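Local coordinates for protein 6-phosphofructokinase subunit beta (Saccharomyces cerevisiae, PDB 3O8O) that catalyses, as the beta subunit of yeast phosphofructokinase, the ATP-dependent phosphorylation of fructose 6-phosphate to fructose 1,6-bisphosphate, the first committed step of glycolysis, at residues G13-M18 and G152-D157; I165-A170 and C201-L206; Y180-A185 and T247-V252; V194-R199 and T284-V289; G209-A214 and D671-T676. All blocks are in the same frame, centred on the assembly; numbering follows the deposited sequence.

Interaction 1 of 5, residues G13-M18 and G152-D157; sequences GDAPGM and GSIDND. With F6P (6-O-phosphono-beta-D-fructofuranose), chain K.
A15 and P16 meet I154 where two loops of the N-terminal phosphofructokinase domain converge, each following a strand, 5-11 or 146-151, of the same mixed sheet of this alpha/beta domain. I154 works with both its branches. Its CG1 lies in the crowded position between backbone N and carbonyl carbon (chi1 57°), which leaves CG2 anti to the carbonyl carbon and beside the P16 ring, 3.8 Å from P16 CD; the two side chains cross obliquely. The other branch runs toward the substrate, bringing I154 CD1 to 3.8 Å from O2 of the bound fructose 6-phosphate. A15 addresses the backbone instead, its CB resting 3.8 Å from S153 N. Behind it a type II turn from A15 to M18 folds the methionine back, and A15 N makes a weak hydrogen bond to M18 SD. No hydrogen bond joins the two segments; they meet through apolar packing and methyl-to-backbone contact. Beyond that packing, D14 forms a salt bridge with R291, which like I154 belongs to the fructose 6-phosphate site. G13 belongs to the predicted ATP site, and D155, the predicted proton acceptor, takes a hydrogen bond on OD1 from sugar O3 at 2.6 Å.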
# COMPACT_ATOMS: atom_id res chain seq x y z
N GLY B 13 -45.35 -16.53 24.22
CA GLY B 13 -44.07 -17.20 24.10
C GLY B 13 -43.07 -16.29 23.46
O GLY B 13 -43.35 -15.72 22.41
N ASP B 14 -41.92 -16.14 24.10
CA ASP B 14 -40.86 -15.27 23.60
C ASP B 14 -40.35 -15.86 22.29
O ASP B 14 -40.50 -17.06 22.05
CB ASP B 14 -39.71 -15.16 24.62
CG ASP B 14 -38.94 -16.49 24.81
OD1 ASP B 14 -39.55 -17.57 24.69
OD2 ASP B 14 -37.73 -16.44 25.09
N ALA B 15 -39.76 -15.02 21.46
CA ALA B 15 -39.20 -15.45 20.19
C ALA B 15 -37.98 -14.60 19.89
O ALA B 15 -37.93 -13.41 20.21
CB ALA B 15 -40.22 -15.31 19.10
N PRO B 16 -36.96 -15.20 19.28
CA PRO B 16 -35.75 -14.47 18.95
C PRO B 16 -36.09 -13.28 18.08
O PRO B 16 -36.73 -13.43 17.04
CB PRO B 16 -34.94 -15.51 18.20
CG PRO B 16 -35.34 -16.75 18.84
CD PRO B 16 -36.84 -16.59 18.88
N GLY B 17 -35.69 -12.09 18.53
CA GLY B 17 -35.96 -10.90 17.75
C GLY B 17 -36.85 -9.92 18.46
O GLY B 17 -37.04 -8.81 17.99
N MET B 18 -37.42 -10.32 19.59
CA MET B 18 -38.28 -9.40 20.32
C MET B 18 -37.45 -8.22 20.80
O MET B 18 -37.92 -7.07 20.77
CB MET B 18 -38.95 -10.10 21.50
CG MET B 18 -39.87 -11.22 21.07
SD MET B 18 -40.93 -11.87 22.37
CE MET B 18 -42.48 -11.68 21.61
N GLY B 152 -44.76 -11.73 17.12
CA GLY B 152 -43.51 -12.43 17.30
C GLY B 152 -43.81 -13.85 17.70
O GLY B 152 -44.48 -14.11 18.70
N SER B 153 -43.32 -14.79 16.91
CA SER B 153 -43.53 -16.20 17.19
C SER B 153 -42.66 -17.05 16.29
O SER B 153 -42.49 -16.73 15.11
CB SER B 153 -45.00 -16.54 16.96
OG SER B 153 -45.23 -17.90 17.26
N ILE B 154 -42.10 -18.13 16.83
CA ILE B 154 -41.27 -18.99 15.99
C ILE B 154 -42.07 -19.88 15.05
O ILE B 154 -41.51 -20.42 14.08
CB ILE B 154 -40.34 -19.94 16.82
CG1 ILE B 154 -41.15 -20.80 17.77
CG2 ILE B 154 -39.33 -19.14 17.58
CD1 ILE B 154 -40.31 -21.87 18.45
N ASP B 155 -43.38 -20.01 15.31
CA ASP B 155 -44.31 -20.85 14.53
C ASP B 155 -44.69 -20.41 13.12
O ASP B 155 -44.99 -21.25 12.28
CB ASP B 155 -45.58 -21.07 15.33
CG ASP B 155 -45.31 -21.58 16.75
OD1 ASP B 155 -44.35 -22.36 16.95
OD2 ASP B 155 -46.08 -21.20 17.65
N ASN B 156 -44.67 -19.10 12.85
CA ASN B 156 -45.02 -18.55 11.54
C ASN B 156 -46.39 -19.07 11.15
O ASN B 156 -46.56 -19.66 10.09
CB ASN B 156 -43.98 -18.96 10.47
CG ASN B 156 -43.98 -18.01 9.26
OD1 ASN B 156 -44.09 -16.80 9.42
ND2 ASN B 156 -43.83 -18.57 8.06
N ASP B 157 -47.37 -18.85 12.02
CA ASP B 157 -48.72 -19.32 11.73
C ASP B 157 -49.81 -18.25 11.84
O ASP B 157 -50.97 -18.57 12.10
CB ASP B 157 -49.07 -20.50 12.64
CG ASP B 157 -49.23 -20.09 14.08
OD1 ASP B 157 -49.32 -18.88 14.36
OD2 ASP B 157 -49.28 -20.99 14.93
O1 F6P K . -45.51 -20.13 21.12
C1 F6P K . -45.65 -21.35 20.39
C2 F6P K . -44.68 -22.39 20.95
O2 F6P K . -43.33 -21.97 20.83
C3 F6P K . -44.81 -23.73 20.23
O3 F6P K . -43.94 -23.83 19.09
C4 F6P K . -44.51 -24.73 21.39
O4 F6P K . -45.06 -26.03 21.16
C5 F6P K . -45.14 -23.97 22.61
O5 F6P K . -44.92 -22.59 22.31
C6 F6P K . -44.40 -24.20 23.91
O6 F6P K . -45.11 -23.43 24.88
P F6P K . -44.36 -23.51 26.30
O1P F6P K . -43.01 -22.90 26.15
O2P F6P K . -45.19 -22.67 27.39
O3P F6P K . -44.18 -25.06 26.77

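Interaction 2 of 5, residues I165-A170 and C201-L206; sequences IGAYSA and CGWLAL
W203 sets the edge of its indole against Y168 in the first turn of helix 167-187, and A167 touches the same ring. The tryptophan CG stands anti to the backbone N (chi1 -175°), which sends CG out from the start of helix 203-212 toward the other helix. There the indole forms a T-shaped pair with Y168: the six-membered ring presents its edge to the phenol face, the planes stand at 90° and the centroids lie 4.9 Å apart. W203 CH2 is the atom that bears on the phenol, sitting 3.5 Å above its plane and displaced toward the rim near CD2 and CE2. The methyl of A167 fills the next place along the indole, with A167 CB 3.7 Å from W203 CZ3. A second bump, smaller and aliphatic, comes from L204. Its CD2 settles in the hollow between A167 and A170, 3.8 Å from A167 O and 3.9 Å from A170 CB, where small alanines let the leucine branch approach the helix surface. Hydrogen bonds play no part across the contact. Each helix instead organises its own beginning, with G166 and G202 at the N-cap positions and W203 N donating to C201 SG. L171 and I174 continue the greasy surface that meets W203 and L204, while I154 of the substrate site touches A170. The starts of two helices meet here next to the fructose 6-phosphate site, in an alpha/beta domain of the phosphofructokinase family.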
# COMPACT_ATOMS: atom_id res chain seq x y z
N ILE B 165 -41.91 -12.66 13.56
CA ILE B 165 -40.58 -12.39 14.08
C ILE B 165 -40.15 -13.63 14.85
O ILE B 165 -40.89 -14.11 15.70
CB ILE B 165 -40.57 -11.17 15.04
CG1 ILE B 165 -41.02 -9.91 14.29
CG2 ILE B 165 -39.18 -10.95 15.59
CD1 ILE B 165 -41.15 -8.69 15.18
N GLY B 166 -38.98 -14.17 14.53
CA GLY B 166 -38.49 -15.34 15.23
C GLY B 166 -38.60 -16.65 14.46
O GLY B 166 -37.92 -17.63 14.78
N ALA B 167 -39.46 -16.66 13.45
CA ALA B 167 -39.66 -17.86 12.65
C ALA B 167 -38.35 -18.38 12.07
O ALA B 167 -37.91 -19.48 12.40
CB ALA B 167 -40.63 -17.57 11.54
N TYR B 168 -37.73 -17.59 11.21
CA TYR B 168 -36.47 -18.01 10.61
C TYR B 168 -35.35 -18.31 11.61
O TYR B 168 -34.47 -19.11 11.32
CB TYR B 168 -36.02 -16.97 9.61
CG TYR B 168 -36.81 -17.05 8.34
CD1 TYR B 168 -37.78 -16.09 8.03
CD2 TYR B 168 -36.58 -18.07 7.44
CE1 TYR B 168 -38.48 -16.15 6.84
CE2 TYR B 168 -37.27 -18.15 6.25
CZ TYR B 168 -38.23 -17.19 5.95
OH TYR B 168 -38.91 -17.27 4.74
N SER B 169 -35.38 -17.66 12.77
CA SER B 169 -34.37 -17.93 13.78
C SER B 169 -34.59 -19.35 14.28
O SER B 169 -33.66 -20.13 14.45
CB SER B 169 -34.47 -16.94 14.94
OG SER B 169 -34.10 -15.63 14.55
N ALA B 170 -35.85 -19.69 14.53
CA ALA B 170 -36.18 -21.02 14.98
C ALA B 170 -35.73 -22.00 13.89
O ALA B 170 -35.10 -23.03 14.19
CB ALA B 170 -37.65 -21.12 15.21
N CYS B 201 -48.76 -25.42 13.24
CA CYS B 201 -48.27 -25.03 11.92
C CYS B 201 -47.14 -25.95 11.55
O CYS B 201 -46.47 -26.51 12.41
CB CYS B 201 -47.78 -23.60 11.93
SG CYS B 201 -47.39 -23.03 10.28
N GLY B 202 -46.93 -26.13 10.26
CA GLY B 202 -45.87 -27.02 9.82
C GLY B 202 -44.81 -26.30 9.01
O GLY B 202 -43.98 -26.93 8.35
N TRP B 203 -44.84 -24.97 9.07
CA TRP B 203 -43.88 -24.15 8.35
C TRP B 203 -42.43 -24.50 8.69
O TRP B 203 -41.59 -24.60 7.80
CB TRP B 203 -44.11 -22.67 8.65
CG TRP B 203 -43.24 -21.80 7.83
CD1 TRP B 203 -43.43 -21.43 6.53
CD2 TRP B 203 -41.99 -21.25 8.23
NE1 TRP B 203 -42.37 -20.67 6.09
CE2 TRP B 203 -41.47 -20.55 7.11
CE3 TRP B 203 -41.25 -21.28 9.41
CZ2 TRP B 203 -40.25 -19.88 7.16
CZ3 TRP B 203 -40.04 -20.62 9.45
CH2 TRP B 203 -39.55 -19.93 8.33
N LEU B 204 -42.16 -24.68 9.98
CA LEU B 204 -40.83 -25.06 10.45
C LEU B 204 -40.40 -26.44 9.99
O LEU B 204 -39.26 -26.61 9.53
CB LEU B 204 -40.77 -25.00 11.97
CG LEU B 204 -40.67 -23.61 12.59
CD1 LEU B 204 -40.80 -23.72 14.11
CD2 LEU B 204 -39.35 -22.95 12.21
N ALA B 205 -41.28 -27.43 10.11
CA ALA B 205 -40.95 -28.79 9.69
C ALA B 205 -40.70 -28.86 8.17
O ALA B 205 -39.75 -29.49 7.72
CB ALA B 205 -42.07 -29.75 10.08
N LEU B 206 -41.55 -28.20 7.40
CA LEU B 206 -41.40 -28.20 5.95
C LEU B 206 -40.06 -27.58 5.51
O LEU B 206 -39.22 -28.28 4.90
CB LEU B 206 -42.57 -27.44 5.32
CG LEU B 206 -42.56 -27.02 3.85
CD1 LEU B 206 -42.39 -28.21 2.90
CD2 LEU B 206 -43.87 -26.29 3.57

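Interaction 3 of 5, residues Y180-A185 and T247-V252; sequences YVEATA and TTIVVV
T247 OG1 donates to E182 OE2 over 2.7 Å, the hydrogen bond that joins segments 180-185 and 247-252, T247 lying just before strand 248-253. It fastens a helix of the N-terminal phosphofructokinase domain, 167-187, to the parallel sheet on which that helix packs, a layered alpha/beta arrangement. The hydroxyl meets OE2 nearly along its C-O axis, and the two side chains stand roughly at a right angle. E182 gets there by bending: CG is anti to the backbone N, but the chain turns at chi2 (97°), which swings CD toward the strand. The carboxylate consequently also lies against an aliphatic neighbour, with I249 CG1 3.8 Å from E182 OE2. T247 divides its two branches between partners, since the rotation that offers OG1 to the glutamate places CG2 anti to the carbonyl carbon, against A185 one turn along the helix. An alanine in place of E182 would probably leave the T247 hydroxyl without its carboxylate mate and open a gap beside I249 CG1. Deeper in the interface the chemistry turns apolar. V181 and I249 both point toward the opposing element, and F192 of the adjacent strand 191-196 touches V181, A185 and I249. On the strand itself, I249 N is bound by D215 OD1. Elsewhere on the helix, Y180 and T184 use their hydroxyls to bond acidic side chains of a neighbouring chain of another protein. The hydrocarbon contact closes with V181 CG1 4.3 Å from I249 CD1.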
# COMPACT_ATOMS: atom_id res chain seq x y z
N TYR B 180 -26.20 -31.55 13.12
CA TYR B 180 -25.35 -32.23 14.08
C TYR B 180 -25.74 -33.70 14.07
O TYR B 180 -24.89 -34.58 13.92
CB TYR B 180 -25.54 -31.66 15.47
CG TYR B 180 -24.85 -30.34 15.72
CD1 TYR B 180 -23.50 -30.17 15.41
CD2 TYR B 180 -25.52 -29.30 16.35
CE1 TYR B 180 -22.84 -29.00 15.73
CE2 TYR B 180 -24.86 -28.12 16.68
CZ TYR B 180 -23.52 -27.99 16.37
OH TYR B 180 -22.87 -26.84 16.73
N VAL B 181 -27.03 -33.96 14.25
CA VAL B 181 -27.58 -35.31 14.27
C VAL B 181 -27.13 -36.11 13.05
O VAL B 181 -26.73 -37.27 13.15
CB VAL B 181 -29.12 -35.29 14.31
CG1 VAL B 181 -29.68 -36.66 14.01
CG2 VAL B 181 -29.58 -34.84 15.68
N GLU B 182 -27.19 -35.45 11.89
CA GLU B 182 -26.82 -36.08 10.64
C GLU B 182 -25.44 -36.71 10.66
O GLU B 182 -25.25 -37.76 10.06
CB GLU B 182 -26.86 -35.06 9.52
CG GLU B 182 -26.68 -35.67 8.16
CD GLU B 182 -27.99 -35.92 7.49
OE1 GLU B 182 -28.79 -34.97 7.39
OE2 GLU B 182 -28.22 -37.06 7.05
N ALA B 183 -24.48 -36.09 11.33
CA ALA B 183 -23.12 -36.65 11.36
C ALA B 183 -22.99 -37.93 12.15
O ALA B 183 -22.24 -38.83 11.76
CB ALA B 183 -22.14 -35.62 11.90
N THR B 184 -23.67 -38.04 13.28
CA THR B 184 -23.54 -39.28 14.03
C THR B 184 -24.42 -40.32 13.32
O THR B 184 -24.10 -41.52 13.28
CB THR B 184 -23.95 -39.07 15.47
OG1 THR B 184 -23.80 -40.30 16.19
CG2 THR B 184 -25.36 -38.50 15.52
N ALA B 185 -25.52 -39.84 12.73
CA ALA B 185 -26.42 -40.71 11.99
C ALA B 185 -25.67 -41.37 10.86
O ALA B 185 -25.81 -42.55 10.62
CB ALA B 185 -27.58 -39.92 11.43
N THR B 247 -28.07 -42.37 5.80
CA THR B 247 -28.91 -41.82 6.85
C THR B 247 -30.35 -41.64 6.45
O THR B 247 -30.67 -41.51 5.27
CB THR B 247 -28.39 -40.41 7.29
OG1 THR B 247 -28.17 -39.60 6.12
CG2 THR B 247 -27.10 -40.52 8.12
N THR B 248 -31.22 -41.62 7.46
CA THR B 248 -32.65 -41.40 7.26
C THR B 248 -33.13 -40.40 8.33
O THR B 248 -33.11 -40.65 9.54
CB THR B 248 -33.44 -42.74 7.29
OG1 THR B 248 -33.13 -43.49 6.11
CG2 THR B 248 -34.93 -42.50 7.33
N ILE B 249 -33.53 -39.24 7.84
CA ILE B 249 -33.98 -38.14 8.68
C ILE B 249 -35.40 -37.83 8.28
O ILE B 249 -35.66 -37.41 7.14
CB ILE B 249 -33.08 -36.84 8.47
CG1 ILE B 249 -31.63 -37.15 8.81
CG2 ILE B 249 -33.55 -35.70 9.39
CD1 ILE B 249 -31.45 -37.59 10.23
N VAL B 250 -36.30 -38.04 9.23
CA VAL B 250 -37.73 -37.79 9.05
C VAL B 250 -38.13 -36.67 9.99
O VAL B 250 -38.10 -36.83 11.21
CB VAL B 250 -38.55 -39.07 9.39
CG1 VAL B 250 -40.03 -38.75 9.41
CG2 VAL B 250 -38.25 -40.16 8.37
N VAL B 251 -38.48 -35.54 9.41
CA VAL B 251 -38.89 -34.39 10.22
C VAL B 251 -40.38 -34.48 10.51
O VAL B 251 -41.19 -34.51 9.59
N VAL B 252 -40.72 -34.53 11.80
CA VAL B 252 -42.11 -34.63 12.26
C VAL B 252 -42.60 -33.42 13.06
O VAL B 252 -42.19 -33.22 14.19

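Interaction 4 of 5, residues V194-R199 and T284-V289; sequences VEVMGR and TTLGHV. With F6P (6-O-phosphono-beta-D-fructofuranose), chain K.
M197 sets its terminal methyl squarely over one face of the H288 imidazole: CE stands 3.8 Å from the ring centroid and only 5° off the normal, a CH-pi contact. The edge of the same ring serves the substrate, for H288 NE2 donates to O1P of fructose 6-phosphate at 3.0 Å, with the phosphorus near the ring plane. M197 reaches this place because its chain is extended beyond CG, and on the way its CB and SD pass beside sugar O3. That oxygen also accepts a bond from G198 N at 3.3 Å. Another flat group, the R199 guanidinium, has sugar O1 at its edge. A third is the carboxylate of E195. T285 OG1 donates to its OE1 over 2.7 Å from above the plane, 47° out of it, while the two side chains run alongside each other. The two segments are joined by a short parallel pairing, V194 with T284 and E195 with T285. E195 N donates to T284 O at 2.6 Å, and L286 N returns a weak bond to E195 O as the strands begin to part. M197, G198 and H288 thus shape the substrate site just past the strand ends. V194 CG1 packs on L286 CG at 3.8 Å. In the four-stranded sheet, strand 191-196 lies between 248-253 and 281-285, and helix 167-187 covers V196 and L286 with I174.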
# COMPACT_ATOMS: atom_id res chain seq x y z
N VAL B 194 -36.84 -36.56 13.99
CA VAL B 194 -36.65 -35.32 14.72
C VAL B 194 -37.96 -34.59 14.96
O VAL B 194 -38.60 -34.13 14.02
CB VAL B 194 -35.68 -34.38 13.96
CG1 VAL B 194 -35.31 -33.21 14.85
CG2 VAL B 194 -34.43 -35.15 13.54
N GLU B 195 -38.36 -34.50 16.22
CA GLU B 195 -39.59 -33.81 16.58
C GLU B 195 -39.33 -32.30 16.68
O GLU B 195 -38.56 -31.82 17.51
CB GLU B 195 -40.12 -34.31 17.91
CG GLU B 195 -41.56 -33.92 18.13
CD GLU B 195 -41.91 -33.85 19.59
OE1 GLU B 195 -41.44 -34.76 20.33
OE2 GLU B 195 -42.63 -32.89 19.99
N VAL B 196 -40.03 -31.55 15.83
CA VAL B 196 -39.87 -30.11 15.75
C VAL B 196 -41.09 -29.30 16.24
O VAL B 196 -42.21 -29.77 16.17
CB VAL B 196 -39.54 -29.75 14.29
CG1 VAL B 196 -40.39 -28.57 13.82
CG2 VAL B 196 -38.04 -29.48 14.18
N MET B 197 -40.85 -28.09 16.72
CA MET B 197 -41.93 -27.24 17.21
C MET B 197 -42.79 -26.68 16.10
O MET B 197 -42.65 -27.07 14.94
CB MET B 197 -41.38 -26.08 18.04
CG MET B 197 -40.72 -26.48 19.33
SD MET B 197 -40.63 -25.07 20.41
CE MET B 197 -40.39 -25.84 22.00
N GLY B 198 -43.67 -25.76 16.47
CA GLY B 198 -44.54 -25.14 15.49
C GLY B 198 -46.00 -25.16 15.89
O GLY B 198 -46.86 -24.65 15.18
N ARG B 199 -46.28 -25.76 17.05
CA ARG B 199 -47.66 -25.83 17.52
C ARG B 199 -48.51 -26.56 16.47
O ARG B 199 -48.35 -27.76 16.24
CB ARG B 199 -48.20 -24.43 17.74
CG ARG B 199 -49.51 -24.36 18.46
CD ARG B 199 -49.90 -22.91 18.72
NE ARG B 199 -49.01 -22.21 19.65
CZ ARG B 199 -49.06 -22.35 20.98
NH1 ARG B 199 -49.97 -23.14 21.53
NH2 ARG B 199 -48.21 -21.70 21.77
N THR B 284 -35.56 -37.69 18.36
CA THR B 284 -34.91 -36.50 18.89
C THR B 284 -35.94 -35.39 19.06
O THR B 284 -36.63 -35.03 18.11
CB THR B 284 -33.85 -35.97 17.92
OG1 THR B 284 -32.91 -37.00 17.61
CG2 THR B 284 -33.12 -34.83 18.55
N THR B 285 -36.07 -34.86 20.27
CA THR B 285 -37.01 -33.76 20.43
C THR B 285 -36.23 -32.51 20.81
O THR B 285 -35.81 -32.32 21.95
CB THR B 285 -38.08 -34.08 21.48
OG1 THR B 285 -38.83 -35.22 21.05
CG2 THR B 285 -39.03 -32.91 21.62
N LEU B 286 -36.03 -31.66 19.81
CA LEU B 286 -35.29 -30.42 19.97
C LEU B 286 -35.81 -29.57 21.11
O LEU B 286 -35.03 -29.01 21.89
CB LEU B 286 -35.32 -29.64 18.65
CG LEU B 286 -34.79 -30.42 17.44
CD1 LEU B 286 -34.52 -29.44 16.27
CD2 LEU B 286 -33.51 -31.19 17.84
N GLY B 287 -37.12 -29.46 21.23
CA GLY B 287 -37.65 -28.67 22.32
C GLY B 287 -37.33 -27.20 22.19
O GLY B 287 -37.15 -26.69 21.08
N HIS B 288 -37.23 -26.51 23.33
CA HIS B 288 -36.96 -25.08 23.34
C HIS B 288 -35.67 -24.49 22.77
O HIS B 288 -35.57 -23.27 22.65
CB HIS B 288 -37.17 -24.55 24.76
CG HIS B 288 -38.55 -24.78 25.28
ND1 HIS B 288 -38.98 -26.01 25.72
CD2 HIS B 288 -39.61 -23.95 25.39
CE1 HIS B 288 -40.25 -25.92 26.07
NE2 HIS B 288 -40.66 -24.68 25.88
N VAL B 289 -34.68 -25.30 22.41
CA VAL B 289 -33.48 -24.69 21.85
C VAL B 289 -33.98 -23.94 20.61
O VAL B 289 -33.32 -23.05 20.10
CB VAL B 289 -32.38 -25.71 21.40
CG1 VAL B 289 -32.10 -26.74 22.49
CG2 VAL B 289 -32.77 -26.37 20.10
O1 F6P K . -45.51 -20.13 21.12
C1 F6P K . -45.65 -21.35 20.39
C2 F6P K . -44.68 -22.39 20.95
O2 F6P K . -43.33 -21.97 20.83
C3 F6P K . -44.81 -23.73 20.23
O3 F6P K . -43.94 -23.83 19.09
C4 F6P K . -44.51 -24.73 21.39
O4 F6P K . -45.06 -26.03 21.16
C5 F6P K . -45.14 -23.97 22.61
O5 F6P K . -44.92 -22.59 22.31
C6 F6P K . -44.40 -24.20 23.91
O6 F6P K . -45.11 -23.43 24.88
P F6P K . -44.36 -23.51 26.30
O1P F6P K . -43.01 -22.90 26.15
O2P F6P K . -45.19 -22.67 27.39
O3P F6P K . -44.18 -25.06 26.77

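Interaction 5 of 5, residues G209-A214 and D671-T676; sequences GIATSA and DRTRAT
I210 and A211 face T673 and T676 across a helix-to-helix contact that joins the two phosphofructokinase halves of the chain, helix 203-212 of the N-terminal, probably catalytic, domain against helix 669-688 of the C-terminal, probably regulatory, one. The close part is made of methyl groups. I210 points at the other helix, and its CG2 rests 4.0 Å from T676 CG2, the two side chains meeting at a slant. T673 CG2, anti to its own carbonyl carbon, fits between the neighbours, 4.0 Å from A211 CB and a little further from I210 CG2. H371 and F375 of helix 368-380 close over I210. The more open side is at T212 and S213, both partly exposed, where the first helix runs out. R672 makes a buried polar contact: it bends at chi3 (-68°), turning NE back, and the guanidinium has A211 CB over one face, 4.1 Å above the plane toward the rim. The one hydrogen bond between the two segments is weak, R672 NH1 donating to A211 O at 3.4 Å with an angle of 139°. An alanine in place of R672 would probably leave A211 O without this donor and open a gap over the A211 methyl. Nearby, Q454 of the C-terminal half bonds I210 O through NE2. T673 turns its hydroxyl to its own helix, where OG1 bonds the carbonyl O of P669.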
# COMPACT_ATOMS: atom_id res chain seq x y z
N GLY B 209 -37.07 -29.62 6.52
CA GLY B 209 -36.87 -30.79 5.69
C GLY B 209 -36.29 -30.47 4.34
O GLY B 209 -35.46 -31.23 3.82
N ILE B 210 -36.72 -29.36 3.76
CA ILE B 210 -36.23 -28.94 2.45
C ILE B 210 -34.75 -28.59 2.53
O ILE B 210 -33.96 -28.93 1.64
CB ILE B 210 -36.94 -27.70 1.96
CG1 ILE B 210 -38.39 -28.01 1.63
CG2 ILE B 210 -36.21 -27.14 0.75
CD1 ILE B 210 -39.19 -26.80 1.25
N ALA B 211 -34.42 -27.89 3.62
CA ALA B 211 -33.07 -27.43 3.91
C ALA B 211 -32.13 -28.55 4.32
O ALA B 211 -30.98 -28.58 3.90
CB ALA B 211 -33.13 -26.39 5.01
N THR B 212 -32.62 -29.47 5.15
CA THR B 212 -31.77 -30.56 5.60
C THR B 212 -31.86 -31.81 4.73
O THR B 212 -31.17 -32.79 5.03
CB THR B 212 -32.10 -30.99 7.02
OG1 THR B 212 -33.45 -31.44 7.06
CG2 THR B 212 -31.97 -29.83 7.96
N SER B 213 -32.67 -31.77 3.66
CA SER B 213 -32.91 -32.91 2.74
C SER B 213 -33.37 -34.14 3.52
O SER B 213 -32.76 -35.21 3.43
CB SER B 213 -31.66 -33.27 1.94
OG SER B 213 -31.39 -32.28 1.00
N ALA B 214 -34.42 -33.96 4.29
CA ALA B 214 -34.97 -35.03 5.09
C ALA B 214 -35.62 -36.00 4.11
O ALA B 214 -35.97 -35.61 2.99
CB ALA B 214 -36.00 -34.48 6.04
N ASP B 671 -30.92 -19.20 2.62
CA ASP B 671 -30.18 -19.42 1.40
C ASP B 671 -30.42 -20.78 0.78
O ASP B 671 -30.48 -20.90 -0.44
CB ASP B 671 -28.69 -19.25 1.66
CG ASP B 671 -28.19 -17.96 1.16
OD1 ASP B 671 -27.09 -17.55 1.57
OD2 ASP B 671 -28.90 -17.35 0.34
N ARG B 672 -30.55 -21.81 1.63
CA ARG B 672 -30.78 -23.16 1.12
C ARG B 672 -32.16 -23.28 0.47
O ARG B 672 -32.26 -23.49 -0.75
CB ARG B 672 -30.63 -24.19 2.23
CG ARG B 672 -29.29 -24.91 2.16
CD ARG B 672 -29.05 -25.82 3.34
NE ARG B 672 -28.89 -25.06 4.57
CZ ARG B 672 -28.85 -25.59 5.79
NH1 ARG B 672 -28.97 -26.89 6.00
NH2 ARG B 672 -28.68 -24.80 6.83
N THR B 673 -33.21 -23.11 1.26
CA THR B 673 -34.56 -23.20 0.72
C THR B 673 -34.77 -22.29 -0.48
O THR B 673 -35.37 -22.70 -1.46
CB THR B 673 -35.61 -22.87 1.79
OG1 THR B 673 -35.56 -21.48 2.13
CG2 THR B 673 -35.35 -23.72 3.02
N ARG B 674 -34.27 -21.06 -0.42
CA ARG B 674 -34.46 -20.13 -1.53
C ARG B 674 -33.70 -20.61 -2.76
O ARG B 674 -34.08 -20.31 -3.90
CB ARG B 674 -33.98 -18.72 -1.13
N ALA B 675 -32.63 -21.37 -2.54
CA ALA B 675 -31.86 -21.86 -3.66
C ALA B 675 -32.70 -22.87 -4.41
O ALA B 675 -32.87 -22.75 -5.62
CB ALA B 675 -30.57 -22.48 -3.19
N THR B 676 -33.24 -23.85 -3.69
CA THR B 676 -34.06 -24.85 -4.37
C THR B 676 -35.29 -24.19 -5.05
O THR B 676 -35.77 -24.68 -6.07
CB THR B 676 -34.51 -26.02 -3.42
OG1 THR B 676 -35.90 -25.93 -3.15
CG2 THR B 676 -33.76 -25.98 -2.13

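In the fold
All five contacts are largely buried, yet their chemistry follows their place. Interactions 1 and 4 converge on one fructose 6-phosphate, I154 touching M197, and combine apolar packing with polar groups turned to the sugar. Interaction 2 touches both, purely aromatic and aliphatic; S153 N probably bonds I165 O between it and interaction 1. Interaction 3 uses the far end of the same helix, 167-187, and shares a sheet with interaction 4, V250 and V252 pairing with V194; its hydroxyl-carboxylate bond, at the partly exposed E182, has no counterpart in interaction 2. Interaction 5 continues helix 203-212 from interaction 2 but, away from the annotated sites, alone spans the two domains, by methyl packing and a weak bond.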